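Thermophilic dibenzothiophene desulfurization enzyme C (Paenibacillus sp. A11-2, PDB 5XDC) probably catalyses the FMNH2- and O2-dependent oxidation of dibenzothiophene to its sulfoxide and then its sulfone, as a flavin monooxygenase of the DszC family. Local coordinates at residues W202-T210 / F378-T386; Y259-A270 / A348-L359. All coordinates share one frame; numbering follows the deposited sequence.

Contact 1. Residues W202-T210 / F378-T386. With IND (indole), chain J.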
loop_
_atom_site.group_PDB
_atom_site.type_symbol
_atom_site.label_atom_id
_atom_site.label_comp_id
_atom_site.label_asym_id
_atom_site.label_seq_id
_atom_site.Cartn_x
_atom_site.Cartn_y
_atom_site.Cartn_z
ATOM N N TRP B 202 32.224 11.591 9.163
ATOM C CA TRP B 202 31.098 10.776 8.713
ATOM C C TRP B 202 30.633 9.908 9.870
ATOM O O TRP B 202 31.352 9.003 10.308
ATOM C CB TRP B 202 31.488 9.921 7.513
ATOM C CG TRP B 202 30.369 9.051 6.951
ATOM C CD1 TRP B 202 30.309 7.684 6.953
ATOM C CD2 TRP B 202 29.188 9.498 6.275
ATOM N NE1 TRP B 202 29.162 7.258 6.334
ATOM C CE2 TRP B 202 28.458 8.352 5.904
ATOM C CE3 TRP B 202 28.672 10.755 5.960
ATOM C CZ2 TRP B 202 27.239 8.432 5.234
ATOM C CZ3 TRP B 202 27.465 10.831 5.286
ATOM C CH2 TRP B 202 26.766 9.678 4.931
ATOM N N ASP B 203 29.431 10.194 10.367
ATOM C CA ASP B 203 28.842 9.437 11.468
ATOM C C ASP B 203 27.341 9.383 11.186
ATOM O O ASP B 203 26.593 10.277 11.581
ATOM C CB ASP B 203 29.157 10.085 12.809
ATOM C CG ASP B 203 28.622 9.301 13.991
ATOM O OD1 ASP B 203 28.061 8.203 13.804
ATOM O OD2 ASP B 203 28.791 9.792 15.128
ATOM N N SER B 204 26.930 8.334 10.474
ATOM C CA SER B 204 25.642 8.293 9.794
ATOM C C SER B 204 24.731 7.194 10.346
ATOM O O SER B 204 25.164 6.274 11.045
ATOM C CB SER B 204 25.858 8.074 8.294
ATOM O OG SER B 204 26.562 6.867 8.092
ATOM N N LEU B 205 23.433 7.312 10.034
ATOM C CA LEU B 205 22.471 6.277 10.416
ATOM C C LEU B 205 22.868 4.925 9.838
ATOM O O LEU B 205 22.986 3.932 10.567
ATOM C CB LEU B 205 21.076 6.665 9.934
ATOM C CG LEU B 205 19.973 5.632 10.205
ATOM C CD1 LEU B 205 19.783 5.391 11.690
ATOM C CD2 LEU B 205 18.680 6.074 9.547
ATOM N N GLY B 206 23.022 4.875 8.510
ATOM C CA GLY B 206 23.479 3.700 7.808
ATOM C C GLY B 206 24.547 4.085 6.800
ATOM O O GLY B 206 24.968 5.237 6.725
ATOM N N MET B 207 24.967 3.095 6.016
ATOM C CA MET B 207 26.134 3.270 5.146
ATOM C C MET B 207 27.318 3.819 5.946
ATOM O O MET B 207 28.055 4.700 5.503
ATOM C CB MET B 207 25.808 4.178 3.961
ATOM C CG MET B 207 24.779 3.578 2.986
ATOM S SD MET B 207 25.418 2.029 2.278
ATOM C CE MET B 207 24.244 1.765 0.944
ATOM N N ARG B 208 27.525 3.248 7.127
ATOM C CA ARG B 208 28.389 3.864 8.127
ATOM C C ARG B 208 29.875 3.745 7.803
ATOM O O ARG B 208 30.674 4.482 8.400
ATOM C CB ARG B 208 28.115 3.243 9.497
ATOM C CG ARG B 208 26.804 3.731 10.116
ATOM C CD ARG B 208 26.601 3.214 11.528
ATOM N NE ARG B 208 27.760 3.427 12.387
ATOM C CZ ARG B 208 28.107 4.589 12.929
ATOM N NH1 ARG B 208 27.401 5.687 12.703
ATOM N NH2 ARG B 208 29.176 4.650 13.702
ATOM N N GLN B 209 30.274 2.839 6.903
ATOM C CA GLN B 209 31.678 2.667 6.540
ATOM C C GLN B 209 31.985 3.118 5.109
ATOM O O GLN B 209 32.956 2.656 4.508
ATOM C CB GLN B 209 32.111 1.212 6.751
ATOM C CG GLN B 209 32.182 0.833 8.232
ATOM C CD GLN B 209 33.080 -0.359 8.495
ATOM O OE1 GLN B 209 32.810 -1.480 8.040
ATOM N NE2 GLN B 209 34.172 -0.122 9.218
ATOM N N THR B 210 31.203 4.056 4.577
ATOM C CA THR B 210 31.429 4.559 3.228
ATOM C C THR B 210 32.292 5.814 3.200
ATOM O O THR B 210 32.559 6.331 2.111
ATOM C CB THR B 210 30.101 4.849 2.517
ATOM O OG1 THR B 210 29.371 5.877 3.204
ATOM C CG2 THR B 210 29.264 3.564 2.406
ATOM N N PHE B 378 19.941 -3.409 7.918
ATOM C CA PHE B 378 19.452 -3.382 6.541
ATOM C C PHE B 378 18.560 -2.168 6.293
ATOM O O PHE B 378 18.753 -1.428 5.318
ATOM C CB PHE B 378 18.706 -4.681 6.230
ATOM C CG PHE B 378 19.576 -5.915 6.278
ATOM C CD1 PHE B 378 20.402 -6.239 5.207
ATOM C CD2 PHE B 378 19.543 -6.766 7.375
ATOM C CE1 PHE B 378 21.194 -7.378 5.241
ATOM C CE2 PHE B 378 20.324 -7.908 7.417
ATOM C CZ PHE B 378 21.163 -8.207 6.350
ATOM N N TRP B 379 17.596 -1.922 7.184
ATOM C CA TRP B 379 16.768 -0.730 7.058
ATOM C C TRP B 379 17.612 0.528 7.169
ATOM O O TRP B 379 17.431 1.469 6.393
ATOM C CB TRP B 379 15.661 -0.732 8.109
ATOM C CG TRP B 379 14.845 0.543 8.119
ATOM C CD1 TRP B 379 13.779 0.837 7.329
ATOM C CD2 TRP B 379 15.048 1.682 8.956
ATOM N NE1 TRP B 379 13.304 2.102 7.611
ATOM C CE2 TRP B 379 14.068 2.639 8.610
ATOM C CE3 TRP B 379 15.958 1.989 9.968
ATOM C CZ2 TRP B 379 13.969 3.867 9.241
ATOM C CZ3 TRP B 379 15.861 3.221 10.588
ATOM C CH2 TRP B 379 14.871 4.138 10.228
ATOM N N ARG B 380 18.549 0.567 8.117
ATOM C CA ARG B 380 19.358 1.777 8.269
ATOM C C ARG B 380 20.157 2.074 6.998
ATOM O O ARG B 380 20.212 3.222 6.540
ATOM C CB ARG B 380 20.292 1.645 9.469
ATOM C CG ARG B 380 19.583 1.761 10.811
ATOM C CD ARG B 380 20.571 1.887 11.947
ATOM N NE ARG B 380 21.195 0.621 12.304
ATOM C CZ ARG B 380 22.444 0.263 12.001
ATOM N NH1 ARG B 380 23.232 1.058 11.299
ATOM N NH2 ARG B 380 22.902 -0.912 12.386
ATOM N N ASP B 381 20.768 1.052 6.414
ATOM C CA ASP B 381 21.566 1.241 5.206
ATOM C C ASP B 381 20.697 1.699 4.048
ATOM O O ASP B 381 21.004 2.685 3.369
ATOM C CB ASP B 381 22.279 -0.058 4.860
ATOM C CG ASP B 381 23.400 -0.390 5.825
ATOM O OD1 ASP B 381 23.923 0.533 6.493
ATOM O OD2 ASP B 381 23.764 -1.582 5.908
ATOM N N ALA B 382 19.589 0.996 3.822
ATOM C CA ALA B 382 18.696 1.351 2.733
ATOM C C ALA B 382 18.052 2.704 2.969
ATOM O O ALA B 382 17.970 3.518 2.044
ATOM C CB ALA B 382 17.626 0.276 2.568
ATOM N N ARG B 383 17.563 2.955 4.189
ATOM C CA ARG B 383 16.880 4.220 4.454
ATOM C C ARG B 383 17.815 5.402 4.226
ATOM O O ARG B 383 17.387 6.465 3.758
ATOM C CB ARG B 383 16.329 4.239 5.888
ATOM C CG ARG B 383 15.614 5.524 6.313
ATOM C CD ARG B 383 14.310 5.747 5.575
ATOM N NE ARG B 383 14.529 6.084 4.172
ATOM C CZ ARG B 383 13.566 6.257 3.281
ATOM N NH1 ARG B 383 12.293 6.186 3.641
ATOM N NH2 ARG B 383 13.872 6.503 2.007
ATOM N N THR B 384 19.102 5.233 4.550
ATOM C CA THR B 384 20.085 6.290 4.323
ATOM C C THR B 384 20.307 6.534 2.832
ATOM O O THR B 384 20.127 7.652 2.338
ATOM C CB THR B 384 21.403 5.928 5.024
ATOM O OG1 THR B 384 21.199 5.839 6.443
ATOM C CG2 THR B 384 22.484 6.977 4.778
ATOM N N HIS B 385 20.714 5.506 2.086
ATOM C CA HIS B 385 21.161 5.809 0.738
ATOM C C HIS B 385 20.018 6.082 -0.232
ATOM O O HIS B 385 20.221 6.819 -1.204
ATOM C CB HIS B 385 22.041 4.709 0.166
ATOM C CG HIS B 385 22.792 5.193 -1.025
ATOM N ND1 HIS B 385 22.338 4.987 -2.307
ATOM C CD2 HIS B 385 23.871 6.009 -1.130
ATOM C CE1 HIS B 385 23.150 5.592 -3.158
ATOM N NE2 HIS B 385 24.086 6.223 -2.471
ATOM N N THR B 386 18.823 5.517 -0.013
ATOM C CA THR B 386 17.713 5.789 -0.919
ATOM C C THR B 386 17.367 7.275 -0.982
ATOM O O THR B 386 16.653 7.697 -1.900
ATOM C CB THR B 386 16.447 5.004 -0.514
ATOM O OG1 THR B 386 16.158 5.216 0.876
ATOM C CG2 THR B 386 16.570 3.519 -0.801
HETATM N N1 IND J . 25.367 7.636 2.068
HETATM C C2 IND J . 26.610 7.559 1.601
HETATM C C3 IND J . 26.621 8.453 0.687
HETATM C C4 IND J . 25.176 10.154 -0.429
HETATM C C5 IND J . 23.872 10.656 -0.383
HETATM C C6 IND J . 22.939 10.144 0.542
HETATM C C7 IND J . 23.312 9.131 1.420
HETATM C C8 IND J . 24.599 8.631 1.385
HETATM C C9 IND J . 25.544 9.154 0.435
HETATM O O HOH W 1 26.100 0.732 8.005
#

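Contact 2. Residues Y259-A270 / A348-L359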
loop_
_atom_site.group_PDB
_atom_site.type_symbol
_atom_site.label_atom_id
_atom_site.label_comp_id
_atom_site.label_asym_id
_atom_site.label_seq_id
_atom_site.Cartn_x
_atom_site.Cartn_y
_atom_site.Cartn_z
ATOM N N TYR B 259 20.257 -1.344 -3.657
ATOM C CA TYR B 259 18.970 -1.541 -2.992
ATOM C C TYR B 259 18.476 -2.968 -3.171
ATOM O O TYR B 259 17.982 -3.579 -2.214
ATOM C CB TYR B 259 17.944 -0.527 -3.502
ATOM C CG TYR B 259 18.433 0.905 -3.459
ATOM C CD1 TYR B 259 19.426 1.311 -2.573
ATOM C CD2 TYR B 259 17.905 1.842 -4.310
ATOM C CE1 TYR B 259 19.888 2.603 -2.576
ATOM C CE2 TYR B 259 18.367 3.142 -4.316
ATOM C CZ TYR B 259 19.373 3.510 -3.454
ATOM O OH TYR B 259 19.813 4.808 -3.487
ATOM N N LEU B 260 18.620 -3.533 -4.371
ATOM C CA LEU B 260 18.245 -4.937 -4.560
ATOM C C LEU B 260 19.127 -5.867 -3.734
ATOM O O LEU B 260 18.652 -6.869 -3.192
ATOM C CB LEU B 260 18.323 -5.307 -6.039
ATOM C CG LEU B 260 17.370 -4.543 -6.946
ATOM C CD1 LEU B 260 17.671 -4.880 -8.408
ATOM C CD2 LEU B 260 15.925 -4.893 -6.627
ATOM N N GLY B 261 20.419 -5.559 -3.617
ATOM C CA GLY B 261 21.284 -6.388 -2.797
ATOM C C GLY B 261 20.924 -6.339 -1.323
ATOM O O GLY B 261 20.871 -7.374 -0.647
ATOM N N ILE B 262 20.669 -5.141 -0.803
ATOM C CA ILE B 262 20.251 -5.017 0.594
ATOM C C ILE B 262 18.960 -5.792 0.819
ATOM O O ILE B 262 18.819 -6.516 1.809
ATOM C CB ILE B 262 20.094 -3.536 0.985
ATOM C CG1 ILE B 262 21.449 -2.831 0.984
ATOM C CG2 ILE B 262 19.423 -3.414 2.351
ATOM C CD1 ILE B 262 21.344 -1.333 1.054
ATOM N N ALA B 263 18.014 -5.673 -0.119
ATOM C CA ALA B 263 16.734 -6.365 -0.008
ATOM C C ALA B 263 16.924 -7.874 0.051
ATOM O O ALA B 263 16.291 -8.559 0.863
ATOM C CB ALA B 263 15.828 -5.990 -1.176
ATOM N N ARG B 264 17.766 -8.419 -0.830
ATOM C CA ARG B 264 18.006 -9.858 -0.832
ATOM C C ARG B 264 18.705 -10.295 0.449
ATOM O O ARG B 264 18.322 -11.294 1.063
ATOM C CB ARG B 264 18.815 -10.267 -2.063
ATOM C CG ARG B 264 19.178 -11.754 -2.068
ATOM C CD ARG B 264 19.565 -12.263 -3.461
ATOM N NE ARG B 264 18.401 -12.407 -4.348
ATOM C CZ ARG B 264 17.581 -13.457 -4.366
ATOM N NH1 ARG B 264 17.771 -14.478 -3.536
ATOM N NH2 ARG B 264 16.554 -13.482 -5.221
ATOM N N GLY B 265 19.706 -9.535 0.895
ATOM C CA GLY B 265 20.381 -9.891 2.133
ATOM C C GLY B 265 19.451 -9.864 3.330
ATOM O O GLY B 265 19.504 -10.746 4.193
ATOM N N ALA B 266 18.594 -8.847 3.400
ATOM C CA ALA B 266 17.628 -8.743 4.485
ATOM C C ALA B 266 16.664 -9.925 4.474
ATOM O O ALA B 266 16.360 -10.510 5.520
ATOM C CB ALA B 266 16.864 -7.429 4.361
ATOM N N LEU B 267 16.143 -10.267 3.305
ATOM C CA LEU B 267 15.166 -11.347 3.233
ATOM C C LEU B 267 15.789 -12.678 3.650
ATOM O O LEU B 267 15.175 -13.450 4.394
ATOM C CB LEU B 267 14.583 -11.421 1.822
ATOM C CG LEU B 267 13.216 -12.063 1.596
ATOM C CD1 LEU B 267 12.144 -11.480 2.468
ATOM C CD2 LEU B 267 12.838 -11.906 0.114
ATOM N N GLU B 268 17.004 -12.967 3.173
ATOM C CA GLU B 268 17.681 -14.206 3.551
ATOM C C GLU B 268 18.009 -14.227 5.038
ATOM O O GLU B 268 17.829 -15.254 5.702
ATOM C CB GLU B 268 18.956 -14.394 2.733
ATOM C CG GLU B 268 18.735 -14.688 1.266
ATOM C CD GLU B 268 18.230 -16.099 1.009
ATOM O OE1 GLU B 268 17.894 -16.821 1.978
ATOM O OE2 GLU B 268 18.175 -16.487 -0.175
ATOM N N GLU B 269 18.482 -13.106 5.585
ATOM C CA GLU B 269 18.800 -13.072 7.011
ATOM C C GLU B 269 17.547 -13.269 7.850
ATOM O O GLU B 269 17.574 -13.965 8.872
ATOM C CB GLU B 269 19.487 -11.749 7.371
ATOM C CG GLU B 269 19.768 -11.524 8.851
ATOM C CD GLU B 269 20.973 -12.299 9.359
ATOM O OE1 GLU B 269 21.298 -12.147 10.560
ATOM O OE2 GLU B 269 21.585 -13.063 8.575
ATOM N N ALA B 270 16.442 -12.641 7.450
ATOM C CA ALA B 270 15.185 -12.844 8.151
ATOM C C ALA B 270 14.775 -14.312 8.090
ATOM O O ALA B 270 14.415 -14.909 9.111
ATOM C CB ALA B 270 14.109 -11.946 7.553
ATOM N N ALA B 348 12.867 -0.764 -6.820
ATOM C CA ALA B 348 13.832 -1.252 -5.837
ATOM C C ALA B 348 13.796 -0.440 -4.551
ATOM O O ALA B 348 13.940 -1.007 -3.459
ATOM C CB ALA B 348 15.234 -1.226 -6.420
ATOM N N THR B 349 13.580 0.876 -4.661
ATOM C CA THR B 349 13.507 1.747 -3.490
ATOM C C THR B 349 12.307 1.380 -2.629
ATOM O O THR B 349 12.443 1.138 -1.427
ATOM C CB THR B 349 13.421 3.214 -3.921
ATOM O OG1 THR B 349 14.640 3.612 -4.575
ATOM C CG2 THR B 349 13.184 4.137 -2.715
ATOM N N ARG B 350 11.119 1.340 -3.230
ATOM C CA ARG B 350 9.925 0.992 -2.462
ATOM C C ARG B 350 10.074 -0.379 -1.835
ATOM O O ARG B 350 9.724 -0.582 -0.661
ATOM C CB ARG B 350 8.684 1.026 -3.358
ATOM C CG ARG B 350 8.388 2.388 -3.987
ATOM C CD ARG B 350 8.301 3.484 -2.943
ATOM N NE ARG B 350 7.687 4.708 -3.455
ATOM C CZ ARG B 350 7.841 5.902 -2.893
ATOM N NH1 ARG B 350 8.597 6.031 -1.810
ATOM N NH2 ARG B 350 7.238 6.967 -3.411
ATOM N N LEU B 351 10.629 -1.330 -2.592
ATOM C CA LEU B 351 10.754 -2.695 -2.095
ATOM C C LEU B 351 11.664 -2.754 -0.875
ATOM O O LEU B 351 11.295 -3.314 0.164
ATOM C CB LEU B 351 11.284 -3.618 -3.204
ATOM C CG LEU B 351 11.584 -5.032 -2.717
ATOM C CD1 LEU B 351 10.325 -5.668 -2.157
ATOM C CD2 LEU B 351 12.188 -5.869 -3.849
ATOM N N VAL B 352 12.865 -2.184 -0.975
ATOM C CA VAL B 352 13.823 -2.370 0.109
ATOM C C VAL B 352 13.362 -1.635 1.361
ATOM O O VAL B 352 13.550 -2.127 2.476
ATOM C CB VAL B 352 15.247 -1.955 -0.316
ATOM C CG1 VAL B 352 15.403 -0.451 -0.468
ATOM C CG2 VAL B 352 16.257 -2.492 0.698
ATOM N N ILE B 353 12.729 -0.467 1.204
ATOM C CA ILE B 353 12.302 0.295 2.375
ATOM C C ILE B 353 11.153 -0.422 3.092
ATOM O O ILE B 353 11.118 -0.474 4.328
ATOM C CB ILE B 353 11.927 1.735 1.968
ATOM C CG1 ILE B 353 13.166 2.522 1.505
ATOM C CG2 ILE B 353 11.229 2.486 3.108
ATOM C CD1 ILE B 353 14.281 2.647 2.541
ATOM N N GLU B 354 10.217 -1.011 2.336
ATOM C CA GLU B 354 9.111 -1.755 2.946
ATOM C C GLU B 354 9.610 -3.032 3.604
ATOM O O GLU B 354 9.271 -3.331 4.753
ATOM C CB GLU B 354 8.052 -2.100 1.887
ATOM C CG GLU B 354 7.307 -0.914 1.362
ATOM C CD GLU B 354 6.247 -1.288 0.329
ATOM O OE1 GLU B 354 6.112 -2.490 0.011
ATOM O OE2 GLU B 354 5.550 -0.372 -0.164
ATOM N N LEU B 355 10.431 -3.795 2.885
ATOM C CA LEU B 355 10.851 -5.123 3.313
ATOM C C LEU B 355 11.711 -5.074 4.575
ATOM O O LEU B 355 11.528 -5.882 5.498
ATOM C CB LEU B 355 11.599 -5.753 2.139
ATOM C CG LEU B 355 12.341 -7.065 2.175
ATOM C CD1 LEU B 355 12.535 -7.492 0.701
ATOM C CD2 LEU B 355 13.675 -6.919 2.887
ATOM N N THR B 356 12.654 -4.142 4.637
ATOM C CA THR B 356 13.583 -4.134 5.758
ATOM C C THR B 356 12.893 -3.766 7.060
ATOM O O THR B 356 13.404 -4.108 8.134
ATOM C CB THR B 356 14.757 -3.185 5.490
ATOM O OG1 THR B 356 14.282 -1.872 5.181
ATOM C CG2 THR B 356 15.609 -3.709 4.344
ATOM N N SER B 357 11.738 -3.110 6.980
ATOM C CA SER B 357 10.939 -2.771 8.149
ATOM C C SER B 357 9.909 -3.852 8.452
ATOM O O SER B 357 9.793 -4.304 9.594
ATOM C CB SER B 357 10.237 -1.428 7.931
ATOM O OG SER B 357 9.365 -1.148 9.000
ATOM N N ARG B 358 9.173 -4.302 7.435
ATOM C CA ARG B 358 8.041 -5.187 7.679
ATOM C C ARG B 358 8.449 -6.620 7.988
ATOM O O ARG B 358 7.650 -7.356 8.571
ATOM C CB ARG B 358 7.103 -5.170 6.471
ATOM C CG ARG B 358 6.326 -3.864 6.350
ATOM C CD ARG B 358 5.533 -3.826 5.056
ATOM N NE ARG B 358 5.026 -2.488 4.770
ATOM C CZ ARG B 358 4.476 -2.126 3.617
ATOM N NH1 ARG B 358 4.354 -3.006 2.628
ATOM N NH2 ARG B 358 4.040 -0.881 3.456
ATOM N N LEU B 359 9.661 -7.040 7.622
ATOM C CA LEU B 359 10.069 -8.408 7.926
ATOM C C LEU B 359 10.098 -8.673 9.428
ATOM O O LEU B 359 9.987 -9.831 9.838
ATOM C CB LEU B 359 11.433 -8.718 7.301
ATOM C CG LEU B 359 11.387 -9.091 5.815
ATOM C CD1 LEU B 359 12.786 -9.150 5.224
ATOM C CD2 LEU B 359 10.680 -10.410 5.628
#

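Contact 1. Residues W202-T210 / F378-T386
Gly206 lies almost against the helix that carries Asp381, the two CA atoms only 4.1 Å apart, and the CA-H of the glycine makes a C-H...O contact with Arg380 O. Having no side chain, Gly206 brings its own backbone up to that carbonyl. Three consecutive loop residues then offer backbone groups to helix side chains. Leu205 O takes Arg380 NH1 at 3.0 Å, in the carbonyl plane and at the edge of the guanidinium, whose other nitrogens pair with Asp376 and Glu36. Gly206 N reaches Thr384 OG1 only weakly. Met207 N bonds Asp381 OD1 at 2.8 Å, nearly straight at 162°, on the anti side but tilted out of the carboxylate plane; a water held by the same oxygen also serves Arg208 N. Thr384 keeps OG1 beside its own backbone N (chi1 -62°), from where it also donates to Arg380 O, and this turns CG2 toward the indole. Carbon contacts flank the polar ones: Leu205 sets CD1 3.6 Å from Arg380 CD and CD2 near Trp379 CZ3, and Met207 CE, on a chain bent at chi2, ends 3.8 Å from His385 CB. Met207 O receives both Trp202 NE1 and Thr210 OG1. Indole rests between these two residues and His385, its N1 3.8 Å from Trp202 CZ2 and its C8 3.7 Å from His385 CD2. The middle-domain loop is thus tied to helix 376-385 largely through its main chain, while Trp202, Met207, Thr210, Thr384 and His385 approach the indole at van der Waals distance.

Contact 2. Residues Y259-A270 / A348-L359
Tyr259 opens the interface by setting its CB 4.0 Å from both Ala348 CB and Val352 CG1, with its ring running alongside Thr349 and pointing the same way. The ring carbon CD2 comes 3.7 Å from Thr349 OG1, a hydroxyl bonded to Lys345 O within its own helix, while the phenol oxygen has His385 as its partner. Leu260 starts out away from the partner helix but bends its CD2 back onto Ala348 CB. One turn further, Ile262 and Ala263 receive Val352: its CG2, anti to the backbone N (chi1 71° for CG1), touches Ile262 CG2 at 3.7 Å and lies close to Ala263 CB. At this point the backbones come nearest, with CA atoms of Ala263 and Val352 4.9 Å apart, as the small alanine allows. Ala266 is met by two groups, Leu355 CD2 at 3.5 Å and Thr356 CG2 at 3.9 Å; the methyl of Thr356 faces it because OG1 turns back to Val352 O. Leu267 CD1 reaches across to Leu359, and Ala270 closes the row against Leu359 CD1, both in one of the two conformers of Leu359. The segment axes approach to 8.8 Å and cross at 27°, a close, nearly parallel pairing in the helical C-terminal domain of the acyl-CoA dehydrogenase fold, in which Ala263, Ala266 and Ala270 face Val352, Leu355, Thr356 and Leu359. Helix 293-324 covers Leu260 and Ala270, helix 376-385 packs on Ala266, Val352 and Thr356, and Phe402 of a third subunit lies against Leu267.

Both contacts are buried, yet they illustrate how the chemistry of an interface follows its place in the fold. Contact 1 joins a middle-domain loop to helix 376-385 of the C-terminal domain beside the ligand pocket and relies on directional polar bonds; contact 2 joins two long helices of the C-terminal domain almost wholly by apolar packing. Along the chain, contact 2 is nested within the loop closed by contact 1, and helix 376-385 rests on both of its helices: Phe378 reaches Ala266, and Trp379 meets Thr356. A probable hydrogen bond, His385 ND1 to Tyr259 OH at 2.8 Å, connects pocket and helix core. Each contact also borders the second subunit.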